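Local coordinates for putative glycoside hydrolase (Bacteroides thetaiotaomicron VPI-5482, PDB 3HBZ), which binds calcium and may play a role in carbohydrate metabolism, at residues 92-97 against 116-121. Residues are numbered along the deposited sequence; the frame is centred on the assembly and turned at random.
With NA (sodium ion), chain D; ACT (acetate ion), chain H.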
loop_
_atom_site.group_PDB
_atom_site.type_symbol
_atom_site.label_atom_id
_atom_site.label_comp_id
_atom_site.label_asym_id
_atom_site.label_seq_id
_atom_site.Cartn_x
_atom_site.Cartn_y
_atom_site.Cartn_z
ATOM N N ILE A 92 1.492 15.377 1.776
ATOM C CA ILE A 92 2.733 14.958 1.134
ATOM C C ILE A 92 2.937 15.890 -0.049
ATOM O O ILE A 92 2.122 15.905 -0.972
ATOM C CB ILE A 92 2.631 13.506 0.597
ATOM C CG1 ILE A 92 2.164 12.514 1.683
ATOM C CG2 ILE A 92 3.938 13.081 0.007
ATOM C CD1 ILE A 92 3.112 12.417 2.793
ATOM N N ASP A 93 3.983 16.695 -0.000
ATOM C CA ASP A 93 4.269 17.660 -1.069
ATOM C C ASP A 93 5.615 17.399 -1.747
ATOM O O ASP A 93 6.199 18.312 -2.313
ATOM C CB ASP A 93 4.263 19.106 -0.516
ATOM C CG ASP A 93 5.378 19.347 0.493
ATOM O OD1 ASP A 93 5.795 18.368 1.153
ATOM O OD2 ASP A 93 5.838 20.498 0.626
ATOM N N THR A 94 6.091 16.166 -1.679
ATOM C CA THR A 94 7.397 15.804 -2.185
ATOM C C THR A 94 7.232 14.732 -3.263
ATOM O O THR A 94 6.171 14.168 -3.432
ATOM C CB THR A 94 8.300 15.245 -1.054
ATOM O OG1 THR A 94 7.570 14.265 -0.321
ATOM C CG2 THR A 94 8.723 16.365 -0.125
ATOM N N GLU A 95 8.289 14.492 -4.014
ATOM C CA GLU A 95 8.259 13.477 -5.043
ATOM C C GLU A 95 8.417 12.091 -4.401
ATOM O O GLU A 95 8.885 11.977 -3.286
ATOM C CB GLU A 95 9.300 13.797 -6.120
ATOM C CG GLU A 95 10.754 13.750 -5.712
ATOM C CD GLU A 95 11.714 14.317 -6.796
ATOM O OE1 GLU A 95 11.256 15.041 -7.722
ATOM O OE2 GLU A 95 12.931 14.046 -6.696
ATOM N N LEU A 96 7.941 11.046 -5.076
ATOM C CA LEU A 96 7.953 9.698 -4.505
ATOM C C LEU A 96 9.353 9.343 -3.969
ATOM O O LEU A 96 10.346 9.635 -4.609
ATOM C CB LEU A 96 7.548 8.708 -5.600
ATOM C CG LEU A 96 6.918 7.406 -5.183
ATOM C CD1 LEU A 96 5.685 7.636 -4.264
ATOM C CD2 LEU A 96 6.557 6.565 -6.433
ATOM N N ALA A 97 9.421 8.689 -2.823
ATOM C CA ALA A 97 10.700 8.219 -2.261
ATOM C C ALA A 97 11.179 7.062 -3.138
ATOM O O ALA A 97 10.349 6.338 -3.684
ATOM C CB ALA A 97 10.472 7.700 -0.809
ATOM N N GLU A 116 8.407 6.043 4.706
ATOM C CA GLU A 116 9.637 6.701 4.272
ATOM C C GLU A 116 9.640 8.082 4.913
ATOM O O GLU A 116 8.578 8.712 4.988
ATOM C CB GLU A 116 9.652 6.780 2.762
ATOM C CG GLU A 116 9.488 5.400 2.059
ATOM C CD GLU A 116 10.625 4.466 2.397
ATOM O OE1 GLU A 116 11.712 4.981 2.696
ATOM O OE2 GLU A 116 10.432 3.227 2.398
ATOM N N ARG A 117 10.804 8.531 5.406
ATOM C CA ARG A 117 10.948 9.830 6.048
ATOM C C ARG A 117 11.995 10.692 5.326
ATOM O O ARG A 117 12.910 10.183 4.670
ATOM C CB ARG A 117 11.333 9.683 7.544
ATOM C CG ARG A 117 10.208 9.123 8.409
ATOM C CD ARG A 117 10.523 8.977 9.941
ATOM N NE ARG A 117 9.261 8.769 10.708
ATOM C CZ ARG A 117 8.884 7.680 11.419
ATOM N NH1 ARG A 117 9.669 6.612 11.568
ATOM N NH2 ARG A 117 7.690 7.662 12.018
ATOM N N GLU A 118 11.801 12.006 5.394
ATOM C CA GLU A 118 12.879 12.998 5.175
ATOM C C GLU A 118 13.001 13.737 6.499
ATOM O O GLU A 118 12.134 14.532 6.842
ATOM C CB GLU A 118 12.543 13.982 4.050
ATOM C CG GLU A 118 12.614 13.397 2.621
ATOM C CD GLU A 118 12.390 14.455 1.505
ATOM O OE1 GLU A 118 12.364 15.675 1.797
ATOM O OE2 GLU A 118 12.235 14.066 0.325
ATOM N N GLY A 119 14.041 13.426 7.273
ATOM C CA GLY A 119 14.161 13.922 8.646
ATOM C C GLY A 119 13.023 13.341 9.456
ATOM O O GLY A 119 12.760 12.131 9.392
ATOM N N GLU A 120 12.329 14.193 10.202
ATOM C CA GLU A 120 11.140 13.785 10.974
ATOM C C GLU A 120 9.856 13.744 10.117
ATOM O O GLU A 120 8.854 13.184 10.554
ATOM C CB GLU A 120 10.914 14.721 12.184
ATOM C CG GLU A 120 12.183 15.142 12.949
ATOM N N LYS A 121 9.883 14.329 8.916
ATOM C CA LYS A 121 8.718 14.314 8.008
ATOM C C LYS A 121 8.521 12.984 7.231
ATOM O O LYS A 121 9.357 12.610 6.383
ATOM C CB LYS A 121 8.806 15.485 7.020
ATOM C CG LYS A 121 7.716 15.488 5.935
ATOM C CD LYS A 121 7.537 16.873 5.298
ATOM C CE LYS A 121 7.300 16.808 3.787
ATOM N NZ LYS A 121 7.621 18.091 3.090
HETATM NA NA NA D . 13.706 6.279 2.154
HETATM C C ACT H . 8.583 11.711 -8.118
HETATM O O ACT H . 8.489 12.108 -9.227
HETATM O OXT ACT H . 7.419 11.826 -7.615
HETATM C CH3 ACT H . 9.920 11.131 -7.536
HETATM O O HOH W 1 13.263 6.896 4.608
HETATM O O HOH W 2 12.937 8.296 1.940
HETATM O O HOH W 3 16.394 6.834 2.514
HETATM O O HOH W 4 14.189 3.988 3.683
#
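K121 meets D93 through a salt bridge at the surface. K121 CG lies anti to its backbone N (chi1 174°), and the chain bends at chi3. CB, CG and CD carry the chain across toward 92-97, and the contact begins at CE. K121 CE comes within 3.4 Å of D93 OD1. K121 NZ ends 2.7 Å from D93 OD1 and donates a hydrogen bond to the syn lone pair of that oxygen. The two side chains cross at about a right angle. K121 NZ also lies 3.8 Å from T94 CG2, which approaches it tip to tip. An alanine in place of D93 would probably leave the K121 ammonium without its carboxylate mate and free to swing. K121 closes a type II' beta turn from E118, with G119 and E120 at its corner. The turn joins strands 115-118 and 121-125 into a two-stranded antiparallel hairpin. Segment 92-97 runs from the end of strand 84-92, in the five-stranded sheet, into the loop before strand 99-100. The hairpin meets this connection. At the other end A97 CB rests 3.8 Å from E116 CB. Beyond it, E116 OE1 binds the sodium ion at 2.4 Å. Four waters and the I99 carbonyl oxygen also bind this ion. E116 OE2 is hydrogen-bonded to W126 NE1.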